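Local coordinates for coenzyme F420-dependent N(5),N(10)-methenyltetrahydromethanopterin reductase-related protein (Desulfurobacterium thermolithotrophum DSM 11699, PDB 6HUY) that binds the iron-guanylylpyridinol cofactor of [Fe]-hydrogenase and probably methenyl-tetrahydrofolate, as an HmdII paralogue of the H2-forming methylene-tetrahydromethanopterin dehydrogenase, at the interface of chains A and B. Coordinates in Å, arbitrary orientation; residue numbers count along the deposited sequence, not the author numbering. Chains: chain A, Coenzyme F420-dependent N(5),N(10)-methenyltetrahydromethanopterin reductase-related protein; chain B, Coenzyme F420-dependent N(5),N(10)-methenyltetrahydromethanopterin reductase-related protein.

Contact 1: the interface of chains A and B. Residues chain A 216-217, 220, 239, 243; chain B 208-209, 255.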
loop_
_atom_site.group_PDB
_atom_site.type_symbol
_atom_site.label_atom_id
_atom_site.label_comp_id
_atom_site.label_asym_id
_atom_site.label_seq_id
_atom_site.Cartn_x
_atom_site.Cartn_y
_atom_site.Cartn_z
ATOM N N GLY A 216 -0.679 -9.951 -4.445
ATOM C CA GLY A 216 -0.219 -10.471 -3.167
ATOM C C GLY A 216 -1.253 -10.337 -2.061
ATOM O O GLY A 216 -1.320 -11.181 -1.163
ATOM N N ALA A 217 -2.077 -9.286 -2.113
ATOM C CA ALA A 217 -3.177 -9.171 -1.163
ATOM C C ALA A 217 -4.206 -10.270 -1.398
ATOM O O ALA A 217 -4.712 -10.866 -0.441
ATOM C CB ALA A 217 -3.819 -7.792 -1.274
ATOM N N TYR A 220 -2.724 -13.764 -0.138
ATOM C CA TYR A 220 -2.921 -13.890 1.303
ATOM C C TYR A 220 -4.384 -14.172 1.639
ATOM O O TYR A 220 -4.674 -14.993 2.516
ATOM C CB TYR A 220 -2.411 -12.619 2.005
ATOM C CG TYR A 220 -2.689 -12.542 3.490
ATOM C CD1 TYR A 220 -2.618 -13.676 4.302
ATOM C CD2 TYR A 220 -2.992 -11.328 4.089
ATOM C CE1 TYR A 220 -2.876 -13.594 5.676
ATOM C CE2 TYR A 220 -3.238 -11.233 5.461
ATOM C CZ TYR A 220 -3.185 -12.364 6.248
ATOM O OH TYR A 220 -3.436 -12.274 7.611
ATOM N N ILE A 239 -3.469 -6.596 5.899
ATOM C CA ILE A 239 -3.099 -6.080 4.585
ATOM C C ILE A 239 -2.936 -4.569 4.649
ATOM O O ILE A 239 -1.900 -4.014 4.260
ATOM C CB ILE A 239 -4.143 -6.476 3.525
ATOM C CG1 ILE A 239 -4.090 -7.980 3.243
ATOM C CG2 ILE A 239 -3.930 -5.683 2.201
ATOM C CD1 ILE A 239 -5.318 -8.505 2.506
ATOM N N LEU A 243 0.682 -2.518 4.140
ATOM C CA LEU A 243 0.937 -1.683 2.976
ATOM C C LEU A 243 0.987 -0.209 3.351
ATOM O O LEU A 243 1.738 0.554 2.733
ATOM C CB LEU A 243 -0.112 -1.974 1.897
ATOM C CG LEU A 243 -0.051 -3.412 1.340
ATOM C CD1 LEU A 243 -1.071 -3.657 0.216
ATOM C CD2 LEU A 243 1.330 -3.744 0.819
ATOM N N VAL B 208 2.913 -12.375 3.999
ATOM C CA VAL B 208 2.701 -12.768 2.609
ATOM C C VAL B 208 2.555 -11.526 1.734
ATOM O O VAL B 208 3.218 -11.393 0.692
ATOM C CB VAL B 208 1.474 -13.689 2.500
ATOM C CG1 VAL B 208 1.136 -13.964 1.044
ATOM C CG2 VAL B 208 1.729 -15.000 3.233
ATOM N N THR B 209 1.695 -10.585 2.158
ATOM C CA THR B 209 1.469 -9.357 1.399
ATOM C C THR B 209 2.642 -8.390 1.536
ATOM O O THR B 209 3.008 -7.710 0.566
ATOM C CB THR B 209 0.164 -8.698 1.855
ATOM O OG1 THR B 209 -0.933 -9.596 1.621
ATOM C CG2 THR B 209 -0.118 -7.419 1.109
ATOM N N LEU B 255 -11.832 -5.607 0.675
ATOM C CA LEU B 255 -11.324 -6.233 -0.541
ATOM C C LEU B 255 -12.313 -6.091 -1.689
ATOM O O LEU B 255 -11.901 -5.969 -2.845
ATOM C CB LEU B 255 -11.003 -7.710 -0.286
ATOM C CG LEU B 255 -9.826 -7.995 0.658
ATOM C CD1 LEU B 255 -9.789 -9.461 1.016
ATOM C CD2 LEU B 255 -8.506 -7.595 0.055
#
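B:Thr209 plants its side chain against helix 207-228 of chain A, its hydroxyl OG1 donating a hydrogen bond of 3.2 Å to the carbonyl O of A:Gly216. This is a helix-to-helix contact of the Hmd family, whose central helical segments from two chains intertwine into a dimer core. The bond is a bent one: OG1 approaches O at 107° to the C=O bond and comes in above the carbonyl plane, 54° out of it, not along a lone pair. The lack of a side chain on A:Gly216 suits a place where a neighbouring helix comes this near. Threonine suits its own place because it has two unlike branches. Its OG1 also lies 3.4 Å from CB of A:Tyr220, while the other branch, methyl CG2, anti to the backbone N, meets CD2 of A:Leu243 at 4.0 Å. Replaced by an alanine, B:Thr209 would probably leave the carbonyl of A:Gly216 without this donor and a gap beside A:Leu243. Next door, CG1 of B:Val208 packs on CB of A:Tyr220 at 3.9 Å, a small branched group that fits against the root of the tyrosine side chain. Farther out, CG1 of A:Ile239 lies in plane at the edge of the A:Tyr220 ring and helps to position it. The same isoleucine reaches with CD1 to CD2 of B:Leu255, 4.1 Å away, the two aliphatic chains crossing at about a right angle.

Contact 2: the interface of chains A and B. Residues chain A 200-201, 204, 206, 344, 348; chain B 237-238, 241, 245.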
loop_
_atom_site.group_PDB
_atom_site.type_symbol
_atom_site.label_atom_id
_atom_site.label_comp_id
_atom_site.label_asym_id
_atom_site.label_seq_id
_atom_site.Cartn_x
_atom_site.Cartn_y
_atom_site.Cartn_z
ATOM N N SER A 200 -3.666 7.271 -12.236
ATOM C CA SER A 200 -2.207 7.181 -12.157
ATOM C C SER A 200 -1.735 5.832 -11.633
ATOM O O SER A 200 -0.942 5.164 -12.321
ATOM C CB SER A 200 -1.668 8.328 -11.301
ATOM O OG SER A 200 -0.288 8.152 -11.010
ATOM N N PRO A 201 -2.165 5.369 -10.453
ATOM C CA PRO A 201 -1.664 4.083 -9.947
ATOM C C PRO A 201 -2.014 2.894 -10.822
ATOM O O PRO A 201 -1.325 1.867 -10.745
ATOM C CB PRO A 201 -2.324 3.968 -8.569
ATOM C CG PRO A 201 -3.466 4.907 -8.616
ATOM C CD PRO A 201 -3.049 6.017 -9.476
ATOM N N ASP A 204 -0.086 4.360 -14.859
ATOM C CA ASP A 204 1.326 4.711 -14.945
ATOM C C ASP A 204 2.196 3.454 -14.900
ATOM O O ASP A 204 1.713 2.323 -14.766
ATOM C CB ASP A 204 1.714 5.665 -13.817
ATOM C CG ASP A 204 1.052 7.034 -13.945
ATOM O OD1 ASP A 204 0.184 7.227 -14.837
ATOM O OD2 ASP A 204 1.421 7.919 -13.141
ATOM N N GLY A 206 3.920 2.512 -12.573
ATOM C CA GLY A 206 3.707 1.893 -11.283
ATOM C C GLY A 206 2.664 0.805 -11.263
ATOM O O GLY A 206 2.476 0.171 -10.217
ATOM N N TRP A 344 3.099 15.091 -5.607
ATOM C CA TRP A 344 3.555 14.910 -6.985
ATOM C C TRP A 344 4.773 15.779 -7.289
ATOM O O TRP A 344 5.731 15.322 -7.925
ATOM C CB TRP A 344 2.416 15.245 -7.952
ATOM C CG TRP A 344 2.723 14.884 -9.384
ATOM C CD1 TRP A 344 3.457 15.608 -10.273
ATOM C CD2 TRP A 344 2.308 13.698 -10.077
ATOM N NE1 TRP A 344 3.527 14.947 -11.479
ATOM C CE2 TRP A 344 2.827 13.773 -11.381
ATOM C CE3 TRP A 344 1.540 12.585 -9.721
ATOM C CZ2 TRP A 344 2.612 12.772 -12.329
ATOM C CZ3 TRP A 344 1.321 11.595 -10.672
ATOM C CH2 TRP A 344 1.856 11.697 -11.954
ATOM N N TYR A 348 8.404 14.677 -9.042
ATOM C CA TYR A 348 8.423 14.907 -10.476
ATOM C C TYR A 348 9.096 16.221 -10.867
ATOM O O TYR A 348 9.293 16.458 -12.062
ATOM C CB TYR A 348 6.987 14.853 -11.027
ATOM C CG TYR A 348 6.509 13.425 -11.258
ATOM C CD1 TYR A 348 6.153 12.608 -10.182
ATOM C CD2 TYR A 348 6.453 12.880 -12.541
ATOM C CE1 TYR A 348 5.740 11.303 -10.380
ATOM C CE2 TYR A 348 6.039 11.566 -12.751
ATOM C CZ TYR A 348 5.687 10.782 -11.659
ATOM O OH TYR A 348 5.280 9.477 -11.850
ATOM N N PHE B 237 8.080 7.676 -5.942
ATOM C CA PHE B 237 6.703 8.163 -5.904
ATOM C C PHE B 237 5.722 7.074 -6.323
ATOM O O PHE B 237 4.693 6.862 -5.664
ATOM C CB PHE B 237 6.524 9.396 -6.791
ATOM C CG PHE B 237 5.097 9.855 -6.865
ATOM C CD1 PHE B 237 4.601 10.763 -5.935
ATOM C CD2 PHE B 237 4.232 9.328 -7.816
ATOM C CE1 PHE B 237 3.274 11.163 -5.966
ATOM C CE2 PHE B 237 2.905 9.719 -7.861
ATOM C CZ PHE B 237 2.421 10.644 -6.928
ATOM N N GLN B 238 6.026 6.369 -7.421
ATOM C CA GLN B 238 5.106 5.360 -7.934
ATOM C C GLN B 238 4.941 4.211 -6.957
ATOM O O GLN B 238 3.833 3.679 -6.790
ATOM C CB GLN B 238 5.601 4.837 -9.275
ATOM C CG GLN B 238 5.467 5.831 -10.398
ATOM C CD GLN B 238 4.030 5.978 -10.881
ATOM O OE1 GLN B 238 3.266 5.013 -10.888
ATOM N NE2 GLN B 238 3.662 7.189 -11.293
ATOM N N GLN B 241 2.818 5.455 -3.991
ATOM C CA GLN B 241 1.425 5.692 -4.347
ATOM C C GLN B 241 0.677 4.371 -4.496
ATOM O O GLN B 241 -0.438 4.207 -3.979
ATOM C CB GLN B 241 1.337 6.519 -5.632
ATOM C CG GLN B 241 -0.112 6.692 -6.150
ATOM C CD GLN B 241 -0.211 7.550 -7.387
ATOM O OE1 GLN B 241 -0.768 8.649 -7.365
ATOM N NE2 GLN B 241 0.323 7.045 -8.486
ATOM N N VAL B 245 -2.406 3.466 -2.025
ATOM C CA VAL B 245 -3.727 3.300 -2.616
ATOM C C VAL B 245 -4.343 1.974 -2.177
ATOM O O VAL B 245 -5.488 1.928 -1.713
ATOM C CB VAL B 245 -3.632 3.417 -4.147
ATOM C CG1 VAL B 245 -4.856 2.850 -4.833
ATOM C CG2 VAL B 245 -3.449 4.863 -4.535
#
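Carboxylate oxygen OD2 of A:Asp204 accepts from both chains: the amide NE2 of B:Gln238 reaches its anti lone pair at 3.0 Å, and OG of A:Ser200 meets it from above the carboxylate plane at 2.7 Å. Donating its hydroxyl hydrogen in the bond to the aspartate, the serine oxygen can accept in turn, and NE2 of B:Gln241 approaches OG at 2.8 Å, close to the glutamine's own amide plane. B:Gln241 gets there with an extended chain (chi2 178°), whereas B:Gln238 bends at chi2 (-75°) to turn its amide toward the aspartate. The second N-H of B:Gln238 serves the phenol: NE2 donates to OH of A:Tyr348 at 2.9 Å, again near the amide plane. Two partners thus fix the rotation of this amide, and its OE1 has a further, weak bond from the backbone N of A:Gly206. Glutamine suits both positions, since its long arm carries a donor across from the helix. Beside the polar network, B:Phe237 meets two aromatic side chains edge-to-face. CE3 of A:Trp344 lies 3.5 Å from its CZ with the planes 70° apart, and A:Tyr348 points its ring edge at the phenylalanine, CE1 coming to 3.6 Å from CD2. A:Trp344 in turn puts CZ2 over the centre of the A:Tyr348 ring, which probably steadies the phenol. A:Pro201 packs against the B:Gln241 amide through CD. Together these groups tie helix 232-262 of chain B to helix 196-203, the loop after it and helix 333-348 of chain A, probably helping to hold the dimer together.

Contact 3: the interface of chains A and B. Residues chain A 209, 213, 246; chain B 213, 217, 239, 242-243, 246.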
loop_
_atom_site.group_PDB
_atom_site.type_symbol
_atom_site.label_atom_id
_atom_site.label_comp_id
_atom_site.label_asym_id
_atom_site.label_seq_id
_atom_site.Cartn_x
_atom_site.Cartn_y
_atom_site.Cartn_z
ATOM N N THR A 209 3.898 -2.216 -9.436
ATOM C CA THR A 209 3.737 -2.330 -7.990
ATOM C C THR A 209 2.267 -2.477 -7.603
ATOM O O THR A 209 1.938 -3.205 -6.664
ATOM C CB THR A 209 4.371 -1.125 -7.298
ATOM O OG1 THR A 209 5.775 -1.089 -7.604
ATOM C CG2 THR A 209 4.228 -1.266 -5.783
ATOM N N ALA A 213 1.268 -5.975 -5.734
ATOM C CA ALA A 213 0.775 -5.819 -4.374
ATOM C C ALA A 213 -0.692 -6.214 -4.276
ATOM O O ALA A 213 -1.118 -6.832 -3.293
ATOM C CB ALA A 213 0.978 -4.382 -3.914
ATOM N N ILE A 246 4.719 0.233 4.690
ATOM C CA ILE A 246 5.709 0.238 3.609
ATOM C C ILE A 246 5.615 1.524 2.807
ATOM O O ILE A 246 6.630 2.088 2.374
ATOM C CB ILE A 246 5.516 -0.972 2.682
ATOM C CG1 ILE A 246 5.760 -2.282 3.420
ATOM C CG2 ILE A 246 6.455 -0.851 1.434
ATOM C CD1 ILE A 246 5.304 -3.462 2.586
ATOM N N ALA B 213 4.786 -7.437 -1.821
ATOM C CA ALA B 213 4.787 -6.028 -2.194
ATOM C C ALA B 213 6.195 -5.447 -2.158
ATOM O O ALA B 213 6.551 -4.617 -3.002
ATOM C CB ALA B 213 3.859 -5.234 -1.266
ATOM N N ALA B 217 8.036 -4.136 -5.347
ATOM C CA ALA B 217 8.614 -2.802 -5.420
ATOM C C ALA B 217 10.041 -2.856 -5.948
ATOM O O ALA B 217 10.423 -2.057 -6.811
ATOM C CB ALA B 217 8.562 -2.147 -4.035
ATOM N N ILE B 239 6.041 3.786 -6.332
ATOM C CA ILE B 239 5.969 2.707 -5.358
ATOM C C ILE B 239 5.092 3.126 -4.192
ATOM O O ILE B 239 4.187 2.397 -3.777
ATOM C CB ILE B 239 7.380 2.313 -4.885
ATOM C CG1 ILE B 239 8.115 1.539 -5.979
ATOM C CG2 ILE B 239 7.319 1.481 -3.614
ATOM C CD1 ILE B 239 9.629 1.468 -5.751
ATOM N N SER B 242 1.291 3.404 -5.183
ATOM C CA SER B 242 0.645 2.108 -5.389
ATOM C C SER B 242 0.250 1.474 -4.066
ATOM O O SER B 242 -0.879 0.998 -3.902
ATOM C CB SER B 242 1.572 1.158 -6.159
ATOM O OG SER B 242 1.874 1.674 -7.437
ATOM N N LEU B 243 1.183 1.436 -3.115
ATOM C CA LEU B 243 0.946 0.707 -1.876
ATOM C C LEU B 243 0.019 1.475 -0.947
ATOM O O LEU B 243 -0.797 0.861 -0.249
ATOM C CB LEU B 243 2.279 0.401 -1.186
ATOM C CG LEU B 243 3.311 -0.343 -2.044
ATOM C CD1 LEU B 243 4.598 -0.571 -1.260
ATOM C CD2 LEU B 243 2.771 -1.682 -2.548
ATOM N N ILE B 246 -3.597 0.880 -2.306
ATOM C CA ILE B 246 -4.161 -0.418 -1.952
ATOM C C ILE B 246 -4.520 -0.460 -0.470
ATOM O O ILE B 246 -5.591 -0.951 -0.094
ATOM C CB ILE B 246 -3.198 -1.549 -2.351
ATOM C CG1 ILE B 246 -3.096 -1.610 -3.878
ATOM C CG2 ILE B 246 -3.690 -2.901 -1.823
ATOM C CD1 ILE B 246 -1.884 -2.338 -4.401
#
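With CG beside the backbone N and opposite the carbonyl carbon (chi1 -55°), and the chain then extended toward CD1 (chi2 179°), B:Leu243 spreads its two methyls between different elements of chain A. CD2, the branch off that line, turns to helix 207-228, where it lies 3.5 Å from CB of A:Ala213 and 3.6 Å from CG2 of A:Thr209. CD1 goes instead to helix 232-262 and presses on CG2 of A:Ile246 at 3.3 Å, tighter than a usual van der Waals contact. A forked leucine suits this place because each branch can touch a different helix, and the beta-branched A:Ile246 offers a methyl close to its own backbone. On A:Thr209, CG2 stands anti to the backbone N (chi1 -61° for OG1), which aims the methyl at B:Leu243 and also at CB of B:Ser242, 3.6 Å away. The hydroxyl OG1 is turned toward B:Ala217 and CG1 of B:Ile239, at the far side of the threonine from its helix neighbour A:Ala213. Alanine and serine keep the opposing surfaces low, so that the helices can approach through short side chains. A:Ala213 in particular is hemmed in by chain B, since CD1 of B:Ile246 reaches its CB at 3.6 Å besides the leucine. Such packing is in keeping with the intertwined helical core of Hmd-family dimers. Where the two copies of helix 207-228 pass each other, CB of A:Ala213 faces CB of B:Ala213 at 4.0 Å.

Contact 3 lies in the middle, with the centres of its C-alpha atoms about 10 Å from those of contact 1 and of contact 2, which are about 19 Å from each other. Helix 232-262 of chain B runs through all three, and helix 207-228 of chain A enters contacts 1 and 3. The same positions recur from opposite chains: B:Thr209 in contact 1 and A:Thr209 in contact 3, facing A:Leu243 and B:Leu243 respectively, as expected of a near-twofold dimer. Contact 2 adds polar links at the flank, so the intertwined helices probably assemble as one unit.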